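PDB 4RM7: acyl-CoA dehydrogenase from Slackia heliotrinireducens, which belongs to the acyl-CoA dehydrogenase family, built from an N-terminal helical domain, a middle beta domain and a C-terminal helical domain. Local coordinates for residues A[91-103]-A[112-126]. Numbering follows the deposited sequence. Where two conformers were deposited one is given.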
ATOM      1  N   GLN A  91       0.260  -1.079  31.633  1.00 45.86           N
ATOM      2  CA  GLN A  91       0.033  -2.380  30.992  1.00 46.87           C
ATOM      3  C   GLN A  91       1.174  -3.355  31.322  1.00 53.61           C
ATOM      4  O   GLN A  91       0.928  -4.541  31.534  1.00 65.96           O
ATOM      5  CB  GLN A  91      -0.170  -2.254  29.465  1.00 38.79           C
ATOM      6  CG  GLN A  91       0.899  -1.545  28.644  1.00 43.45           C
ATOM      7  CD  GLN A  91       0.678  -0.037  28.582  1.00 57.91           C
ATOM      8  OE1 GLN A  91       0.105   0.550  29.500  1.00 62.85           O
ATOM      9  NE2 GLN A  91       1.145   0.596  27.503  1.00 54.77           N
ATOM     10  N   ASN A  92       2.411  -2.865  31.407  0.74 51.39           N
ATOM     11  CA  ASN A  92       3.532  -3.742  31.741  0.74 48.19           C
ATOM     12  C   ASN A  92       3.431  -4.264  33.181  0.74 48.74           C
ATOM     13  O   ASN A  92       3.770  -5.412  33.443  0.74 50.01           O
ATOM     14  CB  ASN A  92       4.874  -3.038  31.514  0.74 47.69           C
ATOM     15  CG  ASN A  92       6.069  -3.923  31.858  0.74 54.62           C
ATOM     16  OD1 ASN A  92       6.727  -3.730  32.880  0.74 65.05           O
ATOM     17  ND2 ASN A  92       6.344  -4.906  31.014  0.74 58.80           N
ATOM     18  N   ASP A  93       2.945  -3.446  34.109  1.00 46.83           N
ATOM     19  CA  ASP A  93       2.674  -3.940  35.468  1.00 55.46           C
ATOM     20  C   ASP A  93       1.577  -5.006  35.500  1.00 57.68           C
ATOM     21  O   ASP A  93       1.720  -6.020  36.180  1.00 57.46           O
ATOM     22  CB  ASP A  93       2.270  -2.814  36.410  1.00 55.70           C
ATOM     23  CG  ASP A  93       3.350  -1.785  36.583  1.00 59.70           C
ATOM     24  OD1 ASP A  93       4.542  -2.111  36.386  1.00 70.11           O
ATOM     25  OD2 ASP A  93       2.995  -0.637  36.916  1.00 63.90           O
ATOM     26  N   LEU A  94       0.490  -4.781  34.768  1.00 53.33           N
ATOM     27  CA  LEU A  94      -0.625  -5.726  34.793  1.00 53.85           C
ATOM     28  C   LEU A  94      -0.177  -7.101  34.328  1.00 57.34           C
ATOM     29  O   LEU A  94      -0.575  -8.105  34.893  1.00 59.74           O
ATOM     30  CB  LEU A  94      -1.797  -5.248  33.930  1.00 48.38           C
ATOM     31  CG  LEU A  94      -2.482  -3.958  34.388  1.00 50.46           C
ATOM     32  CD1 LEU A  94      -3.753  -3.716  33.598  1.00 52.14           C
ATOM     33  CD2 LEU A  94      -2.755  -3.984  35.878  1.00 55.88           C
ATOM     34  N   LEU A  95       0.668  -7.142  33.309  1.00 56.49           N
ATOM     35  CA  LEU A  95       1.100  -8.418  32.770  1.00 50.67           C
ATOM     36  C   LEU A  95       2.074  -9.104  33.729  1.00 50.37           C
ATOM     37  O   LEU A  95       2.036 -10.324  33.913  1.00 52.71           O
ATOM     38  CB  LEU A  95       1.744  -8.224  31.401  1.00 46.79           C
ATOM     39  CG  LEU A  95       2.305  -9.502  30.777  1.00 46.59           C
ATOM     40  CD1 LEU A  95       1.176 -10.435  30.351  1.00 38.54           C
ATOM     41  CD2 LEU A  95       3.220  -9.188  29.614  1.00 45.40           C
ATOM     42  N   GLN A  96       2.944  -8.306  34.338  1.00 48.73           N
ATOM     43  CA  GLN A  96       3.975  -8.821  35.230  1.00 49.88           C
ATOM     44  C   GLN A  96       3.344  -9.390  36.477  1.00 51.63           C
ATOM     45  O   GLN A  96       3.838 -10.356  37.052  1.00 54.82           O
ATOM     46  CB  GLN A  96       4.968  -7.729  35.611  1.00 52.12           C
ATOM     47  CG  GLN A  96       6.055  -7.503  34.590  1.00 61.24           C
ATOM     48  CD  GLN A  96       7.164  -6.632  35.137  1.00 77.19           C
ATOM     49  OE1 GLN A  96       8.238  -6.510  34.535  1.00 84.32           O
ATOM     50  NE2 GLN A  96       6.908  -6.012  36.294  1.00 79.30           N
ATOM     51  N   LEU A  97       2.249  -8.767  36.882  1.00 57.44           N
ATOM     52  CA  LEU A  97       1.488  -9.200  38.032  1.00 62.07           C
ATOM     53  C   LEU A  97       0.868 -10.545  37.747  1.00 64.24           C
ATOM     54  O   LEU A  97       0.963 -11.481  38.539  1.00 71.50           O
ATOM     55  CB  LEU A  97       0.398  -8.189  38.361  1.00 61.45           C
ATOM     56  CG  LEU A  97      -0.284  -8.471  39.696  1.00 66.46           C
ATOM     57  CD1 LEU A  97       0.770  -8.612  40.790  1.00 67.83           C
ATOM     58  CD2 LEU A  97      -1.290  -7.385  40.037  1.00 62.29           C
ATOM     59  N   GLN A  98       0.233 -10.624  36.592  1.00 61.34           N
ATOM     60  CA  GLN A  98      -0.458 -11.827  36.167  1.00 58.12           C
ATOM     61  C   GLN A  98       0.502 -13.005  36.040  1.00 58.78           C
ATOM     62  O   GLN A  98       0.232 -14.093  36.554  1.00 65.55           O
ATOM     63  CB  GLN A  98      -1.163 -11.567  34.849  1.00 52.62           C
ATOM     64  CG  GLN A  98      -2.145 -12.633  34.465  1.00 61.63           C
ATOM     65  CD  GLN A  98      -3.062 -12.171  33.363  1.00 64.98           C
ATOM     66  OE1 GLN A  98      -3.231 -10.967  33.144  1.00 67.36           O
ATOM     67  NE2 GLN A  98      -3.647 -13.124  32.643  1.00 62.85           N
ATOM     68  N   ILE A  99       1.628 -12.768  35.367  1.00 55.22           N
ATOM     69  CA  ILE A  99       2.671 -13.771  35.190  1.00 53.53           C
ATOM     70  C   ILE A  99       3.260 -14.252  36.519  1.00 58.15           C
ATOM     71  O   ILE A  99       3.489 -15.450  36.709  1.00 64.83           O
ATOM     72  CB  ILE A  99       3.793 -13.226  34.306  1.00 47.58           C
ATOM     73  CG1 ILE A  99       3.338 -13.191  32.856  1.00 49.01           C
ATOM     74  CG2 ILE A  99       5.038 -14.072  34.412  1.00 41.77           C
ATOM     75  CD1 ILE A  99       4.347 -12.545  31.949  1.00 52.71           C
ATOM     76  N   LEU A 100       3.497 -13.330  37.441  1.00 55.94           N
ATOM     77  CA  LEU A 100       3.965 -13.722  38.767  1.00 57.34           C
ATOM     78  C   LEU A 100       2.970 -14.646  39.467  1.00 56.32           C
ATOM     79  O   LEU A 100       3.366 -15.677  40.008  1.00 59.41           O
ATOM     80  CB  LEU A 100       4.228 -12.505  39.655  1.00 53.87           C
ATOM     81  CG  LEU A 100       4.731 -12.957  41.027  1.00 51.55           C
ATOM     82  CD1 LEU A 100       6.052 -13.635  40.850  1.00 52.60           C
ATOM     83  CD2 LEU A 100       4.836 -11.826  42.029  1.00 53.52           C
ATOM     84  N   GLU A 101       1.688 -14.277  39.460  1.00 52.27           N
ATOM     85  CA  GLU A 101       0.656 -15.081  40.118  1.00 55.83           C
ATOM     86  C   GLU A 101       0.600 -16.489  39.551  1.00 60.63           C
ATOM     87  O   GLU A 101       0.494 -17.464  40.295  1.00 72.08           O
ATOM     88  CB  GLU A 101      -0.720 -14.431  39.990  1.00 59.58           C
ATOM     89  CG  GLU A 101      -0.935 -13.222  40.889  1.00 63.33           C
ATOM     90  CD  GLU A 101      -2.296 -12.553  40.686  1.00 71.23           C
ATOM     91  OE1 GLU A 101      -2.973 -12.816  39.670  1.00 71.11           O
ATOM     92  OE2 GLU A 101      -2.690 -11.756  41.555  1.00 80.96           O
ATOM     93  N   ALA A 102       0.692 -16.586  38.231  1.00 56.51           N
ATOM     94  CA  ALA A 102       0.607 -17.868  37.536  1.00 52.82           C
ATOM     95  C   ALA A 102       1.700 -18.844  37.951  1.00 61.30           C
ATOM     96  O   ALA A 102       1.434 -20.034  38.091  1.00 80.71           O
ATOM     97  CB  ALA A 102       0.649 -17.647  36.020  1.00 46.09           C
ATOM     98  N   PHE A 103       2.921 -18.357  38.166  1.00 57.94           N
ATOM     99  CA  PHE A 103       4.055 -19.273  38.342  1.00 56.68           C
ATOM    100  C   PHE A 103       4.551 -19.425  39.775  1.00 62.19           C
ATOM    101  O   PHE A 103       5.406 -20.273  40.056  1.00 65.01           O
ATOM    102  CB  PHE A 103       5.220 -18.835  37.459  1.00 50.65           C
ATOM    103  CG  PHE A 103       5.039 -19.187  36.024  1.00 59.76           C
ATOM    104  CD1 PHE A 103       5.432 -20.430  35.549  1.00 66.18           C
ATOM    105  CD2 PHE A 103       4.463 -18.293  35.147  1.00 57.82           C
ATOM    106  CE1 PHE A 103       5.264 -20.770  34.223  1.00 57.83           C
ATOM    107  CE2 PHE A 103       4.288 -18.630  33.820  1.00 56.76           C
ATOM    108  CZ  PHE A 103       4.690 -19.869  33.360  1.00 57.95           C
ATOM    109  N   PHE A 112       4.657  -9.237  47.035  1.00 69.55           N
ATOM    110  CA  PHE A 112       4.707  -8.396  45.846  1.00 57.60           C
ATOM    111  C   PHE A 112       3.371  -7.762  45.512  1.00 62.01           C
ATOM    112  O   PHE A 112       3.331  -6.613  45.070  1.00 67.56           O
ATOM    113  CB  PHE A 112       5.195  -9.198  44.651  1.00 53.36           C
ATOM    114  CG  PHE A 112       6.613  -9.644  44.771  1.00 57.65           C
ATOM    115  CD1 PHE A 112       7.649  -8.814  44.364  1.00 60.79           C
ATOM    116  CD2 PHE A 112       6.915 -10.887  45.303  1.00 64.32           C
ATOM    117  CE1 PHE A 112       8.961  -9.216  44.478  1.00 63.49           C
ATOM    118  CE2 PHE A 112       8.233 -11.302  45.426  1.00 71.14           C
ATOM    119  CZ  PHE A 112       9.260 -10.468  45.012  1.00 68.11           C
ATOM    120  N   ARG A 113       2.280  -8.503  45.698  1.00 61.50           N
ATOM    121  CA  ARG A 113       0.964  -7.941  45.429  1.00 61.31           C
ATOM    122  C   ARG A 113       0.710  -6.810  46.409  1.00 68.65           C
ATOM    123  O   ARG A 113       0.241  -5.734  46.037  1.00 70.49           O
ATOM    124  CB  ARG A 113      -0.145  -8.993  45.539  1.00 58.56           C
ATOM    125  CG  ARG A 113      -1.541  -8.355  45.628  1.00 60.18           C
ATOM    126  CD  ARG A 113      -2.694  -9.322  45.378  1.00 67.28           C
ATOM    127  NE  ARG A 113      -2.952  -9.558  43.956  1.00 79.19           N
ATOM    128  CZ  ARG A 113      -3.483  -8.668  43.108  1.00 83.77           C
ATOM    129  NH1 ARG A 113      -3.683  -9.001  41.832  1.00 75.80           N
ATOM    130  NH2 ARG A 113      -3.808  -7.441  43.518  1.00 83.48           N
ATOM    131  N   THR A 114       1.044  -7.061  47.668  1.00 75.04           N
ATOM    132  CA  THR A 114       0.802  -6.095  48.728  1.00 75.40           C
ATOM    133  C   THR A 114       1.558  -4.805  48.470  1.00 74.68           C
ATOM    134  O   THR A 114       1.016  -3.715  48.638  1.00 80.77           O
ATOM    135  CB  THR A 114       1.187  -6.669  50.092  1.00 72.61           C
ATOM    136  OG1 THR A 114       0.172  -7.594  50.501  1.00 77.57           O
ATOM    137  CG2 THR A 114       1.313  -5.559  51.131  1.00 67.11           C
ATOM    138  N   GLU A 115       2.800  -4.930  48.031  1.00 68.01           N
ATOM    139  CA  GLU A 115       3.588  -3.754  47.736  1.00 65.69           C
ATOM    140  C   GLU A 115       2.952  -2.956  46.592  1.00 70.67           C
ATOM    141  O   GLU A 115       2.911  -1.721  46.619  1.00 76.79           O
ATOM    142  CB  GLU A 115       5.017  -4.148  47.389  1.00 66.31           C
ATOM    143  CG  GLU A 115       5.858  -2.961  46.990  1.00 81.36           C
ATOM    144  CD  GLU A 115       7.254  -3.338  46.571  1.00 97.18           C
ATOM    145  OE1 GLU A 115       7.745  -2.736  45.588  1.00 98.33           O
ATOM    146  OE2 GLU A 115       7.856  -4.224  47.224  1.00105.32           O
ATOM    147  N   TYR A 116       2.444  -3.672  45.596  1.00 65.67           N
ATOM    148  CA  TYR A 116       1.830  -3.040  44.442  1.00 60.63           C
ATOM    149  C   TYR A 116       0.559  -2.285  44.833  1.00 65.54           C
ATOM    150  O   TYR A 116       0.311  -1.180  44.349  1.00 66.55           O
ATOM    151  CB  TYR A 116       1.529  -4.088  43.365  1.00 56.42           C
ATOM    152  CG  TYR A 116       0.875  -3.532  42.117  1.00 54.02           C
ATOM    153  CD1 TYR A 116       1.494  -2.541  41.370  1.00 52.09           C
ATOM    154  CD2 TYR A 116      -0.365  -4.009  41.686  1.00 53.19           C
ATOM    155  CE1 TYR A 116       0.900  -2.038  40.223  1.00 53.06           C
ATOM    156  CE2 TYR A 116      -0.974  -3.513  40.543  1.00 49.62           C
ATOM    157  CZ  TYR A 116      -0.335  -2.529  39.817  1.00 53.12           C
ATOM    158  OH  TYR A 116      -0.934  -2.040  38.684  1.00 53.81           O
ATOM    159  N   GLN A 117      -0.236  -2.872  45.719  1.00 69.46           N
ATOM    160  CA  GLN A 117      -1.476  -2.235  46.158  1.00 69.99           C
ATOM    161  C   GLN A 117      -1.209  -1.054  47.079  1.00 71.78           C
ATOM    162  O   GLN A 117      -1.970  -0.087  47.104  1.00 81.82           O
ATOM    163  CB  GLN A 117      -2.382  -3.261  46.832  1.00 70.90           C
ATOM    164  CG  GLN A 117      -2.864  -4.308  45.833  1.00 72.29           C
ATOM    165  CD  GLN A 117      -3.651  -5.440  46.457  1.00 82.31           C
ATOM    166  OE1 GLN A 117      -4.527  -6.024  45.814  1.00 89.36           O
ATOM    167  NE2 GLN A 117      -3.340  -5.772  47.705  1.00 83.88           N
ATOM    168  N   ASP A 118      -0.105  -1.114  47.808  1.00 70.76           N
ATOM    169  CA  ASP A 118       0.226  -0.050  48.740  1.00 75.36           C
ATOM    170  C   ASP A 118       1.019   1.084  48.091  1.00 75.51           C
ATOM    171  O   ASP A 118       1.035   2.194  48.607  1.00 82.31           O
ATOM    172  CB  ASP A 118       1.007  -0.609  49.936  1.00 76.39           C
ATOM    173  CG  ASP A 118       0.199  -1.614  50.754  1.00 83.62           C
ATOM    174  OD1 ASP A 118      -1.045  -1.658  50.612  1.00 85.24           O
ATOM    175  OD2 ASP A 118       0.813  -2.359  51.552  1.00 89.91           O
ATOM    176  N   THR A 119       1.683   0.822  46.969  1.00 71.88           N
ATOM    177  CA  THR A 119       2.501   1.871  46.358  1.00 69.87           C
ATOM    178  C   THR A 119       2.241   2.101  44.868  1.00 71.23           C
ATOM    179  O   THR A 119       2.574   3.163  44.347  1.00 71.93           O
ATOM    180  CB  THR A 119       3.993   1.578  46.517  1.00 70.04           C
ATOM    181  OG1 THR A 119       4.366   0.528  45.616  1.00 67.24           O
ATOM    182  CG2 THR A 119       4.306   1.164  47.946  1.00 69.94           C
ATOM    183  N   GLY A 120       1.639   1.128  44.201  1.00 68.40           N
ATOM    184  CA  GLY A 120       1.404   1.239  42.778  1.00 63.54           C
ATOM    185  C   GLY A 120       2.612   0.888  41.948  1.00 62.73           C
ATOM    186  O   GLY A 120       2.649   1.142  40.759  1.00 61.94           O
ATOM    187  N   ARG A 121       3.608   0.296  42.588  1.00 65.52           N
ATOM    188  CA  ARG A 121       4.829  -0.107  41.917  1.00 65.41           C
ATOM    189  C   ARG A 121       5.155  -1.555  42.232  1.00 69.00           C
ATOM    190  O   ARG A 121       4.687  -2.104  43.211  1.00 66.91           O
ATOM    191  CB  ARG A 121       5.994   0.796  42.312  1.00 61.95           C
ATOM    192  CG  ARG A 121       5.970   2.157  41.651  1.00 63.11           C
ATOM    193  CD  ARG A 121       7.226   2.951  41.944  1.00 65.21           C
ATOM    194  NE  ARG A 121       6.954   4.374  42.064  1.00 68.58           N
ATOM    195  CZ  ARG A 121       7.039   5.238  41.064  1.00 69.80           C
ATOM    196  NH1 ARG A 121       7.390   4.831  39.862  1.00 68.19           N
ATOM    197  NH2 ARG A 121       6.769   6.512  41.266  1.00 70.65           N
ATOM    198  N   LEU A 122       5.935  -2.175  41.364  1.00 73.86           N
ATOM    199  CA  LEU A 122       6.352  -3.552  41.531  1.00 64.34           C
ATOM    200  C   LEU A 122       7.839  -3.563  41.785  1.00 67.85           C
ATOM    201  O   LEU A 122       8.578  -2.801  41.193  1.00 79.12           O
ATOM    202  CB  LEU A 122       6.042  -4.361  40.282  1.00 62.12           C
ATOM    203  CG  LEU A 122       4.615  -4.869  40.140  1.00 65.70           C
ATOM    204  CD1 LEU A 122       4.465  -5.638  38.847  1.00 67.15           C
ATOM    205  CD2 LEU A 122       4.237  -5.745  41.315  1.00 67.02           C
ATOM    206  N   SER A 123       8.277  -4.423  42.682  1.00 68.86           N
ATOM    207  CA  SER A 123       9.664  -4.443  43.092  1.00 69.82           C
ATOM    208  C   SER A 123      10.509  -5.372  42.239  1.00 73.08           C
ATOM    209  O   SER A 123      11.660  -5.604  42.544  1.00 88.82           O
ATOM    210  CB  SER A 123       9.786  -4.814  44.565  1.00 71.08           C
ATOM    211  OG  SER A 123       9.457  -6.168  44.779  1.00 76.83           O
ATOM    212  N   TYR A 124       9.931  -5.930  41.189  1.00 64.25           N
ATOM    213  CA  TYR A 124      10.670  -6.842  40.335  1.00 61.26           C
ATOM    214  C   TYR A 124      10.527  -6.521  38.859  1.00 61.00           C
ATOM    215  O   TYR A 124       9.614  -5.832  38.458  1.00 60.39           O
ATOM    216  CB  TYR A 124      10.263  -8.286  40.608  1.00 55.57           C
ATOM    217  CG  TYR A 124       8.828  -8.598  40.307  1.00 53.81           C
ATOM    218  CD1 TYR A 124       8.443  -9.017  39.054  1.00 55.00           C
ATOM    219  CD2 TYR A 124       7.860  -8.482  41.281  1.00 58.32           C
ATOM    220  CE1 TYR A 124       7.128  -9.309  38.776  1.00 59.70           C
ATOM    221  CE2 TYR A 124       6.543  -8.774  41.012  1.00 62.29           C
ATOM    222  CZ  TYR A 124       6.186  -9.185  39.757  1.00 68.40           C
ATOM    223  OH  TYR A 124       4.875  -9.472  39.483  1.00 86.01           O
ATOM    224  N   ALA A 125      11.471  -6.999  38.064  1.00 57.14           N
ATOM    225  CA  ALA A 125      11.422  -6.833  36.624  1.00 49.52           C
ATOM    226  C   ALA A 125      11.526  -8.168  35.916  1.00 57.36           C
ATOM    227  O   ALA A 125      12.329  -8.996  36.281  1.00 75.32           O
ATOM    228  CB  ALA A 125      12.517  -5.904  36.160  1.00 48.96           C
ATOM    229  N   LEU A 126      10.699  -8.360  34.901  1.00 53.41           N
ATOM    230  CA  LEU A 126      10.584  -9.612  34.178  1.00 51.45           C
ATOM    231  C   LEU A 126      11.709  -9.770  33.163  1.00 53.93           C
ATOM    232  O   LEU A 126      11.895  -8.906  32.321  1.00 57.66           O
ATOM    233  CB  LEU A 126       9.226  -9.634  33.483  1.00 60.68           C
ATOM    234  CG  LEU A 126       8.697 -10.867  32.764  1.00 64.22           C
ATOM    235  CD1 LEU A 126       8.613 -12.067  33.705  1.00 63.98           C
ATOM    236  CD2 LEU A 126       7.331 -10.537  32.192  1.00 63.26           C
TER
HETATM  237  O   HOH W   1       0.448  -0.430  37.427  1.00 58.24           O
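Tyr124 and Gln96 join the N-terminal helical domain of the acyl-CoA dehydrogenase fold to the first strand of its middle beta domain. Helices 91-103 and 112-119 run nearly antiparallel (156°), and strand 124-126 crosses the first at close to a right angle. The tight part lies under the strand. With chi1 at 63°, CG of Tyr124 lies between the backbone N and the carbonyl carbon, and the ring reaches to the helix, where OH donates to Gln96 O (2.8 Å). That carbonyl already accepts from Leu100 N, which arrives from the opposite face of its plane. Leu100 CD2 packs against Tyr124 CE2 (3.6 Å) and also meets Phe112 CB, while Met189 of strand 184-191 touches all three side chains. The extended Gln96 side chain runs alongside Leu126, pointing the opposite way, and its OE1 accepts from Leu126 N at 3.1 Å. The contact is looser at partly exposed Asp93, whose CB stays 4.0 Å from Tyr116 OH while a water links OD2 to that hydroxyl. Nearer the C-terminal end of helix 91-103, Glu101, whose OE1 is bound by Tyr68 and Arg62, forms a salt bridge with Arg113: the guanidinium grips side-on, NH1 and NE both directed at Glu101 OE2, with NH1 the nearer at 2.9 Å.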